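CCHC-type domain-containing protein (Trypanosoma brucei brucei, PDB 7C45) is an RNase D ribonuclease that binds a uridine-rich RNA together with metal ions and probably trims guide RNAs as a 3'-5' exonuclease. Local coordinates at residues I38-A44 and I57-C63; R97-C103 and E119-Q125; A130-L135 and D207-D211; V138-S142 and P240-R245. All blocks are in the same frame, centred on the assembly; numbering follows the deposited sequence.

Interaction 1 (I38-A44 and I57-C63); sequences IALDIEA and ISLVQAC. With CA (calcium ion), chain E; CA (calcium ion), chain F; nucleotides of chain B.
Two neighbouring strands, 38-44 and 57-63, run antiparallel (159° between their directions, axes 4.5 Å apart) with Ala39 opposite Cys63, Asp41 opposite Gln61 and Glu43 opposite Leu59 as hydrogen-bonded pairs. Gln61 and Glu43 give up the most surface. Gln61 closes the backbone pair with Asp41 (Gln61 N to Asp41 O 2.9 Å, Asp41 N to Gln61 O 3.1 Å), and its side chain (chi1 m, chi2 95°) carries NE2 along the strands to Glu43 OE2, a 3.0 Å hydrogen bond; NE2 also donates to the carbonyl of Ala188 in helix 182-202. Glu43 (m, m) donates from N to Leu59 O at 3.0 Å, while its carbonyl O accepts from both Ser58 N (2.9 Å) and Leu59 N (3.0 Å). This is a classic beta bulge, which shifts the register by one so that Ala44 faces Ile57. At the far end Cys63 brackets Ala39 (Ala39 N to Cys63 O 2.8 Å, Cys63 N to Ala39 O 3.0 Å). The face bearing Leu40, Ile42, Val60 and Ala62 is apolar. On the other face Asp41 OD2 (2.2 Å) and Glu43 OE2 (2.3 Å) bind one calcium with Asp191, and Asp41 OD1 binds the second at 2.4 Å. U10 of the RNA bridges both ions through OP1, and its O3' donates to Glu43 OE1 (2.8 Å). The Asp-x-Glu strand and paired ions are the hallmark of the two-metal site of DEDD exonucleases.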
# COMPACT_ATOMS: atom_id res chain seq x y z
N ILE A 38 -10.53 0.55 6.48
CA ILE A 38 -10.86 0.67 5.07
C ILE A 38 -9.56 0.80 4.29
O ILE A 38 -8.83 1.77 4.46
CB ILE A 38 -11.74 1.90 4.77
CG1 ILE A 38 -13.01 1.90 5.63
CG2 ILE A 38 -12.07 1.97 3.28
CD1 ILE A 38 -13.75 3.16 5.51
N ALA A 39 -9.27 -0.19 3.44
CA ALA A 39 -8.15 -0.11 2.52
C ALA A 39 -8.53 0.81 1.36
O ALA A 39 -9.59 0.64 0.77
CB ALA A 39 -7.80 -1.49 1.98
N LEU A 40 -7.64 1.75 1.04
CA LEU A 40 -7.89 2.74 -0.01
C LEU A 40 -6.80 2.72 -1.06
O LEU A 40 -5.64 2.40 -0.78
CB LEU A 40 -8.00 4.14 0.54
CG LEU A 40 -9.24 4.42 1.38
CD1 LEU A 40 -9.10 5.77 2.04
CD2 LEU A 40 -10.50 4.39 0.52
N ASP A 41 -7.18 3.12 -2.27
CA ASP A 41 -6.29 3.20 -3.41
C ASP A 41 -6.92 4.20 -4.38
O ASP A 41 -8.12 4.46 -4.32
CB ASP A 41 -6.10 1.82 -4.02
CG ASP A 41 -5.03 1.76 -5.09
OD1 ASP A 41 -4.17 2.63 -5.16
OD2 ASP A 41 -5.07 0.78 -5.85
N ILE A 42 -6.10 4.75 -5.27
CA ILE A 42 -6.61 5.69 -6.27
C ILE A 42 -6.00 5.37 -7.62
O ILE A 42 -4.79 5.13 -7.71
CB ILE A 42 -6.32 7.16 -5.89
CG1 ILE A 42 -6.99 7.54 -4.57
CG2 ILE A 42 -6.76 8.09 -6.99
CD1 ILE A 42 -6.63 8.95 -4.10
N GLU A 43 -6.83 5.36 -8.67
CA GLU A 43 -6.35 5.36 -10.05
C GLU A 43 -6.62 6.72 -10.68
O GLU A 43 -7.74 7.22 -10.62
CB GLU A 43 -7.00 4.28 -10.90
CG GLU A 43 -6.83 2.83 -10.39
CD GLU A 43 -5.40 2.47 -10.01
OE1 GLU A 43 -4.50 2.74 -10.82
OE2 GLU A 43 -5.19 1.87 -8.91
N ALA A 44 -5.60 7.29 -11.33
CA ALA A 44 -5.71 8.63 -11.88
C ALA A 44 -5.26 8.62 -13.34
O ALA A 44 -4.54 7.73 -13.79
CB ALA A 44 -4.89 9.63 -11.06
N ILE A 57 -8.25 12.45 -10.87
CA ILE A 57 -8.73 11.22 -10.25
C ILE A 57 -9.79 10.57 -11.13
O ILE A 57 -10.73 11.23 -11.57
CB ILE A 57 -9.29 11.50 -8.85
CG1 ILE A 57 -8.16 11.82 -7.87
CG2 ILE A 57 -10.08 10.30 -8.38
CD1 ILE A 57 -8.64 12.29 -6.54
N SER A 58 -9.63 9.27 -11.38
CA SER A 58 -10.60 8.50 -12.14
C SER A 58 -11.42 7.60 -11.22
O SER A 58 -12.65 7.69 -11.17
CB SER A 58 -9.89 7.67 -13.21
OG SER A 58 -10.80 6.88 -13.95
N LEU A 59 -10.74 6.74 -10.47
CA LEU A 59 -11.33 5.83 -9.51
C LEU A 59 -10.75 6.06 -8.12
O LEU A 59 -9.56 6.38 -7.99
CB LEU A 59 -11.08 4.37 -9.90
CG LEU A 59 -11.59 3.89 -11.26
CD1 LEU A 59 -11.15 2.45 -11.55
CD2 LEU A 59 -13.14 4.05 -11.33
N VAL A 60 -11.58 5.93 -7.09
CA VAL A 60 -11.11 5.69 -5.72
C VAL A 60 -11.63 4.32 -5.32
O VAL A 60 -12.81 4.03 -5.51
CB VAL A 60 -11.59 6.77 -4.74
CG1 VAL A 60 -11.21 6.39 -3.30
CG2 VAL A 60 -11.03 8.13 -5.14
N GLN A 61 -10.73 3.45 -4.86
CA GLN A 61 -11.09 2.07 -4.55
C GLN A 61 -11.07 1.85 -3.04
O GLN A 61 -10.25 2.43 -2.34
CB GLN A 61 -10.13 1.10 -5.25
CG GLN A 61 -10.07 1.34 -6.75
CD GLN A 61 -8.91 2.24 -7.14
OE1 GLN A 61 -9.02 3.46 -7.15
NE2 GLN A 61 -7.78 1.63 -7.44
N ALA A 62 -12.02 1.06 -2.54
CA ALA A 62 -12.14 0.87 -1.10
C ALA A 62 -12.52 -0.57 -0.80
O ALA A 62 -13.38 -1.16 -1.47
CB ALA A 62 -13.18 1.78 -0.47
N CYS A 63 -11.91 -1.12 0.23
CA CYS A 63 -12.25 -2.47 0.68
C CYS A 63 -12.14 -2.47 2.19
O CYS A 63 -11.06 -2.18 2.71
CB CYS A 63 -11.32 -3.49 0.04
SG CYS A 63 -11.77 -5.21 0.40
CA CA E . -3.74 0.69 -7.59
CA CA F . -1.83 3.13 -5.26
P U B 10 -0.67 2.54 -7.89
OP1 U B 10 -2.02 2.09 -7.48
OP2 U B 10 0.31 1.57 -8.46
O5' U B 10 -0.82 3.73 -8.94
C5' U B 10 -1.86 4.69 -8.79
C4' U B 10 -1.80 5.75 -9.85
O4' U B 10 -0.45 6.25 -9.94
C3' U B 10 -2.12 5.29 -11.27
O3' U B 10 -3.50 5.24 -11.52
C2' U B 10 -1.41 6.33 -12.12
O2' U B 10 -2.20 7.51 -12.19
C1' U B 10 -0.17 6.62 -11.27
N1 U B 10 1.01 5.86 -11.72
C2 U B 10 1.68 6.39 -12.80
O2 U B 10 1.31 7.42 -13.36
N3 U B 10 2.79 5.68 -13.20
C4 U B 10 3.27 4.52 -12.61
O4 U B 10 4.27 3.99 -13.08
C5 U B 10 2.52 4.04 -11.49
C6 U B 10 1.44 4.72 -11.09
O HOH W 1 -2.71 5.27 -5.80
O HOH W 2 -5.01 -1.84 -8.08
O HOH W 3 -2.93 -0.40 -9.68
O HOH W 4 -0.84 1.40 -3.86
O HOH W 5 -1.39 4.26 -3.10

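Interaction 2 (R97-C103 and E119-Q125). With nucleotides of chain B.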
# COMPACT_ATOMS: atom_id res chain seq x y z
N ARG A 97 -9.80 3.40 10.67
CA ARG A 97 -8.45 3.37 10.14
C ARG A 97 -8.49 3.26 8.63
O ARG A 97 -9.16 2.39 8.08
CB ARG A 97 -7.66 2.20 10.75
CG ARG A 97 -6.28 2.00 10.19
CD ARG A 97 -5.57 0.87 10.91
NE ARG A 97 -5.30 1.21 12.30
CZ ARG A 97 -5.34 0.32 13.29
NH1 ARG A 97 -5.64 -0.95 13.03
NH2 ARG A 97 -5.08 0.72 14.53
N LYS A 98 -7.82 4.18 7.94
CA LYS A 98 -7.68 4.10 6.50
C LYS A 98 -6.30 3.51 6.20
O LYS A 98 -5.29 4.04 6.67
CB LYS A 98 -7.87 5.48 5.87
CG LYS A 98 -9.37 5.83 5.54
CD LYS A 98 -10.23 6.03 6.78
CE LYS A 98 -9.97 7.40 7.40
NZ LYS A 98 -10.61 7.71 8.68
N LEU A 99 -6.28 2.42 5.45
CA LEU A 99 -5.07 1.68 5.11
C LEU A 99 -4.64 2.02 3.68
O LEU A 99 -5.42 1.88 2.75
CB LEU A 99 -5.32 0.18 5.22
CG LEU A 99 -5.78 -0.33 6.58
CD1 LEU A 99 -6.44 -1.68 6.41
CD2 LEU A 99 -4.61 -0.45 7.52
N PHE A 100 -3.38 2.42 3.52
CA PHE A 100 -2.82 2.77 2.22
C PHE A 100 -1.59 1.91 1.98
O PHE A 100 -1.03 1.32 2.90
CB PHE A 100 -2.38 4.24 2.14
CG PHE A 100 -3.53 5.21 1.99
CD1 PHE A 100 -4.18 5.69 3.11
CD2 PHE A 100 -3.92 5.65 0.75
CE1 PHE A 100 -5.22 6.59 2.99
CE2 PHE A 100 -4.96 6.56 0.61
CZ PHE A 100 -5.61 7.03 1.74
N PHE A 101 -1.16 1.87 0.72
CA PHE A 101 0.16 1.35 0.36
C PHE A 101 0.84 2.46 -0.45
O PHE A 101 0.55 2.65 -1.64
CB PHE A 101 0.09 0.05 -0.42
CG PHE A 101 1.44 -0.62 -0.57
CD1 PHE A 101 1.90 -1.46 0.42
CD2 PHE A 101 2.25 -0.38 -1.66
CE1 PHE A 101 3.13 -2.08 0.31
CE2 PHE A 101 3.49 -0.97 -1.77
CZ PHE A 101 3.93 -1.83 -0.78
N ASP A 102 1.72 3.20 0.23
CA ASP A 102 2.27 4.48 -0.19
C ASP A 102 1.14 5.50 -0.34
O ASP A 102 0.53 5.59 -1.41
CB ASP A 102 3.07 4.37 -1.50
CG ASP A 102 3.88 5.66 -1.79
OD1 ASP A 102 3.65 6.65 -1.08
OD2 ASP A 102 4.72 5.67 -2.71
N CYS A 103 0.90 6.28 0.71
CA CYS A 103 -0.20 7.24 0.74
C CYS A 103 0.15 8.58 0.11
O CYS A 103 -0.73 9.44 -0.02
CB CYS A 103 -0.65 7.50 2.18
SG CYS A 103 0.54 8.35 3.24
N GLU A 119 -7.96 11.19 8.12
CA GLU A 119 -7.41 11.10 9.47
C GLU A 119 -7.57 9.68 9.96
O GLU A 119 -8.55 9.02 9.60
CB GLU A 119 -8.09 12.08 10.41
CG GLU A 119 -8.04 13.49 9.88
CD GLU A 119 -8.81 14.48 10.73
OE1 GLU A 119 -9.20 15.53 10.19
OE2 GLU A 119 -8.99 14.20 11.93
N GLY A 120 -6.60 9.20 10.75
CA GLY A 120 -6.56 7.81 11.14
C GLY A 120 -5.99 6.94 10.04
O GLY A 120 -6.60 5.97 9.61
N VAL A 121 -4.81 7.29 9.55
CA VAL A 121 -4.25 6.67 8.35
C VAL A 121 -3.10 5.76 8.78
O VAL A 121 -2.35 6.08 9.70
CB VAL A 121 -3.77 7.73 7.34
CG1 VAL A 121 -3.11 7.07 6.12
CG2 VAL A 121 -4.92 8.60 6.83
N LEU A 122 -2.96 4.62 8.11
CA LEU A 122 -1.84 3.71 8.33
C LEU A 122 -1.33 3.27 6.98
O LEU A 122 -2.07 2.68 6.20
CB LEU A 122 -2.28 2.50 9.15
CG LEU A 122 -1.17 1.49 9.44
CD1 LEU A 122 -0.13 2.15 10.29
CD2 LEU A 122 -1.78 0.31 10.22
N ASP A 123 -0.05 3.56 6.70
CA ASP A 123 0.56 3.27 5.41
C ASP A 123 1.33 1.96 5.55
O ASP A 123 2.35 1.90 6.25
CB ASP A 123 1.45 4.43 4.97
CG ASP A 123 2.05 4.23 3.60
OD1 ASP A 123 2.25 3.10 3.14
OD2 ASP A 123 2.36 5.27 2.96
N LEU A 124 0.84 0.91 4.90
CA LEU A 124 1.45 -0.40 5.13
C LEU A 124 2.81 -0.52 4.45
O LEU A 124 3.66 -1.31 4.89
CB LEU A 124 0.51 -1.50 4.65
CG LEU A 124 -0.78 -1.65 5.44
CD1 LEU A 124 -1.54 -2.88 4.95
CD2 LEU A 124 -0.55 -1.70 6.97
N GLN A 125 3.05 0.23 3.37
CA GLN A 125 4.40 0.25 2.81
C GLN A 125 5.38 0.81 3.82
O GLN A 125 6.46 0.24 4.04
CB GLN A 125 4.45 1.09 1.53
CG GLN A 125 5.77 1.00 0.80
CD GLN A 125 5.88 2.00 -0.34
OE1 GLN A 125 5.75 3.19 -0.13
NE2 GLN A 125 6.09 1.50 -1.55
P U B 8 10.21 0.46 -7.32
OP1 U B 8 10.94 1.37 -8.24
OP2 U B 8 11.01 -0.50 -6.52
O5' U B 8 9.30 1.38 -6.42
C5' U B 8 8.99 1.03 -5.09
C4' U B 8 8.05 2.03 -4.49
O4' U B 8 8.65 3.35 -4.51
C3' U B 8 6.72 2.22 -5.21
O3' U B 8 5.79 1.22 -4.86
C2' U B 8 6.30 3.61 -4.76
O2' U B 8 5.79 3.58 -3.43
C1' U B 8 7.66 4.32 -4.71
N1 U B 8 7.99 5.03 -5.97
C2 U B 8 7.45 6.27 -6.17
O2 U B 8 6.67 6.76 -5.38
N3 U B 8 7.82 6.88 -7.35
C4 U B 8 8.70 6.35 -8.28
O4 U B 8 8.98 6.99 -9.30
C5 U B 8 9.24 5.07 -7.97
C6 U B 8 8.88 4.46 -6.84
P U B 9 4.64 0.78 -5.89
OP1 U B 9 3.90 -0.33 -5.23
OP2 U B 9 5.31 0.55 -7.19
O5' U B 9 3.75 2.09 -6.03
C5' U B 9 2.69 2.37 -5.13
C4' U B 9 2.01 3.71 -5.39
O4' U B 9 2.97 4.78 -5.47
C3' U B 9 1.21 3.86 -6.67
O3' U B 9 -0.06 3.24 -6.59
C2' U B 9 1.13 5.37 -6.85
O2' U B 9 0.15 5.95 -6.00
C1' U B 9 2.51 5.79 -6.34
N1 U B 9 3.47 5.94 -7.45
C2 U B 9 3.38 7.07 -8.25
O2 U B 9 2.56 7.95 -8.10
N3 U B 9 4.30 7.15 -9.26
C4 U B 9 5.28 6.23 -9.55
O4 U B 9 6.04 6.44 -10.50
C5 U B 9 5.31 5.08 -8.68
C6 U B 9 4.42 4.97 -7.68
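Glu119 opens the second segment by offering its carbonyl O to Lys98 NZ at 2.6 Å; the lysine folds back (chi2 and chi3 both p) over the sheet face it shares with Val121, where NZ also bonds the carbonyls of Ile96 and Leu90. Gly120, at phi 80°, leads into the strand, its O accepting from Lys98 N (2.7 Å). Val121 sets CG1 3.5 Å from CD1 of the Phe100 ring. Leu122 binds through both backbone groups, from N to Lys98 O (2.8 Å) and from O to Phe100 N (3.0 Å), the usual parallel ladder, and its CD2 meets Leu99 CD2 at 4.0 Å. Asp123 ends the strand and N-caps helix 124-136; its OD1 accepts from Asp102 N (3.0 Å) and its OD2 from Cys103 N (2.9 Å), fixing the turn after strand 97-100. Leu124 N closes the ladder on Phe100 O at 2.8 Å. Gln125 lays CB over the Phe101 ring, 3.6 Å from its centroid, a CH-pi contact, and sends NE2 to O2' of U8 of the RNA (2.8 Å). That same hydroxyl donates to Asp102 OD2 at 2.5 Å, a very short bond. Strand 97-100, helix 104-114 and strand 121-123 thus form a beta-alpha-beta crossover in which Asp102 and Gln125, just past the C-terminal ends of its parallel strands, hold the ribose of U8.

Interaction 3 (A130-L135 and D207-D211)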
# COMPACT_ATOMS: atom_id res chain seq x y z
N ALA A 130 9.47 0.33 8.06
CA ALA A 130 9.85 0.56 9.45
C ALA A 130 10.40 -0.71 10.08
O ALA A 130 11.32 -0.66 10.91
CB ALA A 130 8.65 1.07 10.25
N ILE A 131 9.85 -1.85 9.68
CA ILE A 131 10.36 -3.14 10.15
C ILE A 131 11.78 -3.34 9.65
O ILE A 131 12.69 -3.69 10.42
CB ILE A 131 9.43 -4.27 9.69
CG1 ILE A 131 8.09 -4.17 10.43
CG2 ILE A 131 10.08 -5.66 9.88
CD1 ILE A 131 7.01 -5.09 9.89
N GLN A 132 12.01 -3.11 8.35
CA GLN A 132 13.37 -3.23 7.82
C GLN A 132 14.32 -2.24 8.47
O GLN A 132 15.51 -2.54 8.63
CB GLN A 132 13.40 -3.01 6.31
CG GLN A 132 12.38 -3.83 5.60
CD GLN A 132 12.37 -5.26 6.06
OE1 GLN A 132 13.41 -5.93 6.12
NE2 GLN A 132 11.20 -5.73 6.41
N TRP A 133 13.83 -1.05 8.81
CA TRP A 133 14.65 -0.07 9.50
C TRP A 133 15.05 -0.57 10.88
O TRP A 133 16.23 -0.52 11.25
CB TRP A 133 13.91 1.26 9.61
CG TRP A 133 14.63 2.26 10.44
CD1 TRP A 133 14.35 2.62 11.73
CD2 TRP A 133 15.79 2.98 10.05
NE1 TRP A 133 15.27 3.56 12.15
CE2 TRP A 133 16.15 3.79 11.14
CE3 TRP A 133 16.53 3.03 8.89
CZ2 TRP A 133 17.25 4.64 11.09
CZ3 TRP A 133 17.61 3.87 8.84
CH2 TRP A 133 17.97 4.65 9.93
N LYS A 134 14.08 -1.01 11.68
CA LYS A 134 14.37 -1.47 13.04
C LYS A 134 15.34 -2.65 13.03
O LYS A 134 16.23 -2.73 13.89
CB LYS A 134 13.09 -1.86 13.77
CG LYS A 134 13.31 -2.42 15.14
CD LYS A 134 12.03 -2.48 15.93
CE LYS A 134 12.29 -2.94 17.34
NZ LYS A 134 12.89 -1.80 18.09
N LEU A 135 15.19 -3.57 12.09
CA LEU A 135 16.03 -4.76 12.06
C LEU A 135 17.36 -4.53 11.34
O LEU A 135 18.34 -5.18 11.69
CB LEU A 135 15.30 -5.91 11.37
CG LEU A 135 14.01 -6.38 12.03
CD1 LEU A 135 13.31 -7.43 11.20
CD2 LEU A 135 14.28 -6.88 13.42
N ASP A 207 3.82 -10.52 17.23
CA ASP A 207 5.20 -10.83 16.89
C ASP A 207 5.79 -9.93 15.79
O ASP A 207 6.87 -10.25 15.27
CB ASP A 207 5.32 -12.30 16.50
CG ASP A 207 4.86 -13.24 17.62
OD1 ASP A 207 3.64 -13.45 17.76
OD2 ASP A 207 5.72 -13.75 18.36
N VAL A 208 5.12 -8.84 15.42
CA VAL A 208 5.74 -7.85 14.53
C VAL A 208 6.51 -6.90 15.43
O VAL A 208 5.96 -6.43 16.43
CB VAL A 208 4.67 -7.12 13.68
CG1 VAL A 208 5.24 -5.87 13.00
CG2 VAL A 208 4.15 -8.06 12.63
N PRO A 209 7.77 -6.57 15.13
CA PRO A 209 8.62 -5.85 16.09
C PRO A 209 8.52 -4.33 16.08
O PRO A 209 9.28 -3.68 16.80
CB PRO A 209 10.02 -6.28 15.63
CG PRO A 209 9.89 -6.42 14.19
CD PRO A 209 8.51 -6.93 13.91
N VAL A 210 7.62 -3.75 15.29
CA VAL A 210 7.35 -2.32 15.32
C VAL A 210 5.91 -2.11 15.76
O VAL A 210 5.02 -2.87 15.35
CB VAL A 210 7.61 -1.68 13.94
CG1 VAL A 210 7.33 -0.19 13.98
CG2 VAL A 210 9.06 -1.92 13.55
N ASP A 211 5.69 -1.11 16.61
CA ASP A 211 4.36 -0.83 17.17
C ASP A 211 3.47 -0.16 16.13
O ASP A 211 3.90 0.76 15.44
CB ASP A 211 4.50 0.09 18.39
CG ASP A 211 5.24 -0.56 19.56
OD1 ASP A 211 5.00 -1.76 19.81
OD2 ASP A 211 6.05 0.13 20.22
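Apolar side chains and the aliphatic part of a lysine on one face of a helix meet a loop here, without hydrogen bonds between them. Ala130, Ile131, Lys134 and Leu135 follow the i, i+1, i+4, i+5 spacing that puts them on the same side of segment 130-135. Val210 is the buried residue of the loop, and the more exposed Pro209 gives up a similar area to the helix. The CB of Val210 points at the helix and, with chi1 t, CG1 lies 4.2 Å from Ala130 CB, while CG2 rests 3.7 Å from Ala130 O and 4.0 Å from Ile131 CG1. Ile131 takes the m, t rotamer, extending CD1 to within 3.7 Å of Val208 CG1, so it spans the loop from Val210 to Val208. Lys134 is stretched (t, t, t) until its last torsion turns to p. Its aliphatic chain therefore covers the loop, CD coming 3.1 Å from Pro209 O and 3.8 Å from Val210 CG2, while the ammonium group is carried past them. Leu135 (m, t) touches more lightly, CD2 lying 4.5 Å from Pro209 CG. Segment 207-211 links helix 182-202 to helix 212-226, so the contact sets this connection against helix 124-136. Ile252, just after helix 245-251, packs on both Ala130 and Val210, and Trp133, which takes no part in the contact, carries helix 124-136 onto helix 245-251.

Interaction 4 (V138-S142 and P240-R245); sequences VNRRS and PAEVNR. With nucleotides of chain B.
Segments 138-142 and 240-245 are irregular loops running in opposite directions, bridged at one point where Arg140 CA and Glu242 CA lie 4.4 Å apart; Asn139 (psi 17°) and Ala241 (psi 33°), each just before a bridged residue, break the extended course. Two backbone hydrogen bonds flank the bridge: Val243 N to Asn139 O (2.8 Å) and Arg141 N to Ala241 O (2.9 Å). Asn139, which has the largest covered surface, points its side chain at the other loop with chi1 p. Its ND2 donates twice, to Val243 O (2.8 Å) and to Glu242 OE1 (2.9 Å); the other carboxylate oxygen, Glu242 OE2, is bonded by Thr239. Arg141 (m, t, t, chi4 -92°) is equally well served. NE donates to Glu242 O at 2.8 Å, NH1 to Gln125 OE1, and NH2 forms a salt bridge with Asp237, while Val243 CG2 packs 3.7 Å from its CG. Asn244, at an N-cap, uses its side chain on Trp247 N of helix 245-251. The CA-to-CB bonds of Arg140 and Ser142 point away from the other loop, and both side chains meet the RNA: N3 of U6 donates to Ser142 OG at 2.7 Å, and U6 C5 lies over one face of the Arg140 guanidinium. Across the bridge, Pro240 CB approaches N3 of U8 to 3.3 Å. The paired loops thus form a single-stranded RNA-binding surface, contacting bases and sugars on the 5' side of the nucleotide held at the calcium ions.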
# COMPACT_ATOMS: atom_id res chain seq x y z
N VAL A 138 17.53 -0.32 7.03
CA VAL A 138 17.13 -0.20 5.64
C VAL A 138 15.90 0.70 5.60
O VAL A 138 14.93 0.47 6.33
CB VAL A 138 16.83 -1.58 5.04
CG1 VAL A 138 16.01 -1.46 3.76
CG2 VAL A 138 18.14 -2.35 4.79
N ASN A 139 15.95 1.74 4.75
CA ASN A 139 14.83 2.67 4.58
C ASN A 139 14.20 2.61 3.19
O ASN A 139 13.46 3.51 2.81
CB ASN A 139 15.27 4.11 4.88
CG ASN A 139 16.12 4.71 3.78
OD1 ASN A 139 16.87 3.99 3.10
ND2 ASN A 139 16.01 6.03 3.59
N ARG A 140 14.45 1.54 2.45
CA ARG A 140 13.85 1.36 1.13
C ARG A 140 12.33 1.19 1.19
O ARG A 140 11.81 0.49 2.06
CB ARG A 140 14.48 0.13 0.48
CG ARG A 140 13.97 -0.26 -0.88
CD ARG A 140 14.80 -1.42 -1.39
NE ARG A 140 14.62 -1.64 -2.82
CZ ARG A 140 15.45 -2.36 -3.56
NH1 ARG A 140 15.23 -2.52 -4.85
NH2 ARG A 140 16.52 -2.92 -3.00
N ARG A 141 11.64 1.81 0.25
CA ARG A 141 10.23 1.51 -0.02
C ARG A 141 10.15 0.38 -1.03
O ARG A 141 10.63 0.52 -2.17
CB ARG A 141 9.49 2.73 -0.54
CG ARG A 141 9.32 3.86 0.44
CD ARG A 141 8.57 5.02 -0.25
NE ARG A 141 8.40 6.18 0.62
CZ ARG A 141 7.33 6.37 1.39
NH1 ARG A 141 6.32 5.49 1.36
NH2 ARG A 141 7.26 7.44 2.15
N SER A 142 9.54 -0.72 -0.65
CA SER A 142 9.37 -1.85 -1.55
C SER A 142 8.00 -1.79 -2.20
O SER A 142 7.04 -1.27 -1.63
CB SER A 142 9.57 -3.17 -0.81
OG SER A 142 10.92 -3.26 -0.41
N PRO A 240 12.14 8.98 -4.37
CA PRO A 240 10.78 8.45 -4.23
C PRO A 240 10.72 7.09 -3.56
O PRO A 240 9.75 6.82 -2.83
CB PRO A 240 10.27 8.38 -5.68
CG PRO A 240 11.08 9.42 -6.39
CD PRO A 240 12.43 9.39 -5.76
N ALA A 241 11.72 6.23 -3.75
CA ALA A 241 11.63 4.87 -3.24
C ALA A 241 12.32 4.72 -1.89
O ALA A 241 12.87 3.65 -1.61
CB ALA A 241 12.19 3.89 -4.26
N GLU A 242 12.31 5.75 -1.05
CA GLU A 242 12.79 5.59 0.31
C GLU A 242 11.91 6.33 1.32
O GLU A 242 11.03 7.12 0.96
CB GLU A 242 14.25 6.02 0.46
CG GLU A 242 14.55 7.45 0.17
CD GLU A 242 16.06 7.69 0.14
OE1 GLU A 242 16.72 7.52 1.18
OE2 GLU A 242 16.58 8.02 -0.95
N VAL A 243 12.12 6.01 2.59
CA VAL A 243 11.49 6.70 3.70
C VAL A 243 12.58 7.49 4.40
O VAL A 243 13.62 6.93 4.76
CB VAL A 243 10.81 5.72 4.68
CG1 VAL A 243 10.34 6.44 5.91
CG2 VAL A 243 9.65 5.01 3.98
N ASN A 244 12.35 8.79 4.55
CA ASN A 244 13.20 9.72 5.26
C ASN A 244 13.80 9.09 6.52
O ASN A 244 13.06 8.65 7.40
CB ASN A 244 12.32 10.93 5.60
CG ASN A 244 13.06 12.04 6.23
OD1 ASN A 244 13.66 11.86 7.26
ND2 ASN A 244 13.01 13.22 5.60
N ARG A 245 15.14 8.99 6.60
CA ARG A 245 15.77 8.38 7.78
C ARG A 245 15.52 9.18 9.04
O ARG A 245 15.35 8.60 10.12
CB ARG A 245 17.29 8.21 7.58
CG ARG A 245 17.66 7.29 6.47
CD ARG A 245 19.13 6.90 6.54
NE ARG A 245 19.45 5.98 5.47
CZ ARG A 245 19.65 6.36 4.21
NH1 ARG A 245 19.93 5.46 3.28
NH2 ARG A 245 19.56 7.64 3.88
P U B 6 17.06 -6.95 -7.29
OP1 U B 6 17.11 -6.96 -8.76
OP2 U B 6 17.81 -5.92 -6.54
O5' U B 6 15.55 -6.82 -6.82
C5' U B 6 14.56 -7.72 -7.28
C4' U B 6 13.19 -7.12 -7.11
O4' U B 6 12.86 -7.05 -5.70
C3' U B 6 13.02 -5.70 -7.65
O3' U B 6 11.68 -5.55 -8.09
C2' U B 6 13.23 -4.85 -6.41
O2' U B 6 12.65 -3.56 -6.44
C1' U B 6 12.58 -5.71 -5.34
N1 U B 6 13.11 -5.48 -4.00
C2 U B 6 12.29 -4.79 -3.13
O2 U B 6 11.19 -4.38 -3.44
N3 U B 6 12.80 -4.62 -1.87
C4 U B 6 14.03 -5.03 -1.43
O4 U B 6 14.35 -4.78 -0.26
C5 U B 6 14.82 -5.72 -2.40
C6 U B 6 14.36 -5.92 -3.64
P U B 8 10.21 0.46 -7.32
OP1 U B 8 10.94 1.37 -8.24
OP2 U B 8 11.01 -0.50 -6.52
O5' U B 8 9.30 1.38 -6.42
C5' U B 8 8.99 1.03 -5.09
C4' U B 8 8.05 2.03 -4.49
O4' U B 8 8.65 3.35 -4.51
C3' U B 8 6.72 2.22 -5.21
O3' U B 8 5.79 1.22 -4.86
C2' U B 8 6.30 3.61 -4.76
O2' U B 8 5.79 3.58 -3.43
C1' U B 8 7.66 4.32 -4.71
N1 U B 8 7.99 5.03 -5.97
C2 U B 8 7.45 6.27 -6.17
O2 U B 8 6.67 6.76 -5.38
N3 U B 8 7.82 6.88 -7.35
C4 U B 8 8.70 6.35 -8.28
O4 U B 8 8.98 6.99 -9.30
C5 U B 8 9.24 5.07 -7.97
C6 U B 8 8.88 4.46 -6.84

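Overall arrangement
Interactions 1 and 2 share one sheet: strands 37-44 and 97-100 are neighbours, joined by Ile38 N to Arg97 O and Leu40 N to Leu99 O, both 2.8 Å, and their centres lie 12 Å apart. Interaction 2 passes on to interaction 4 through Gln125, whose OE1 meets Arg141 NH1 at 2.8 Å and whose NE2 meets Ser142 O at 2.9 Å. Together these three follow the RNA from U6 through U8 and U9 to U10 at the calcium ions. Interaction 3 stands apart from the calcium site, its centre about 27 Å from that of interaction 1, but it touches interaction 4 where Trp133 CB lies 3.5 Å from Val138 O.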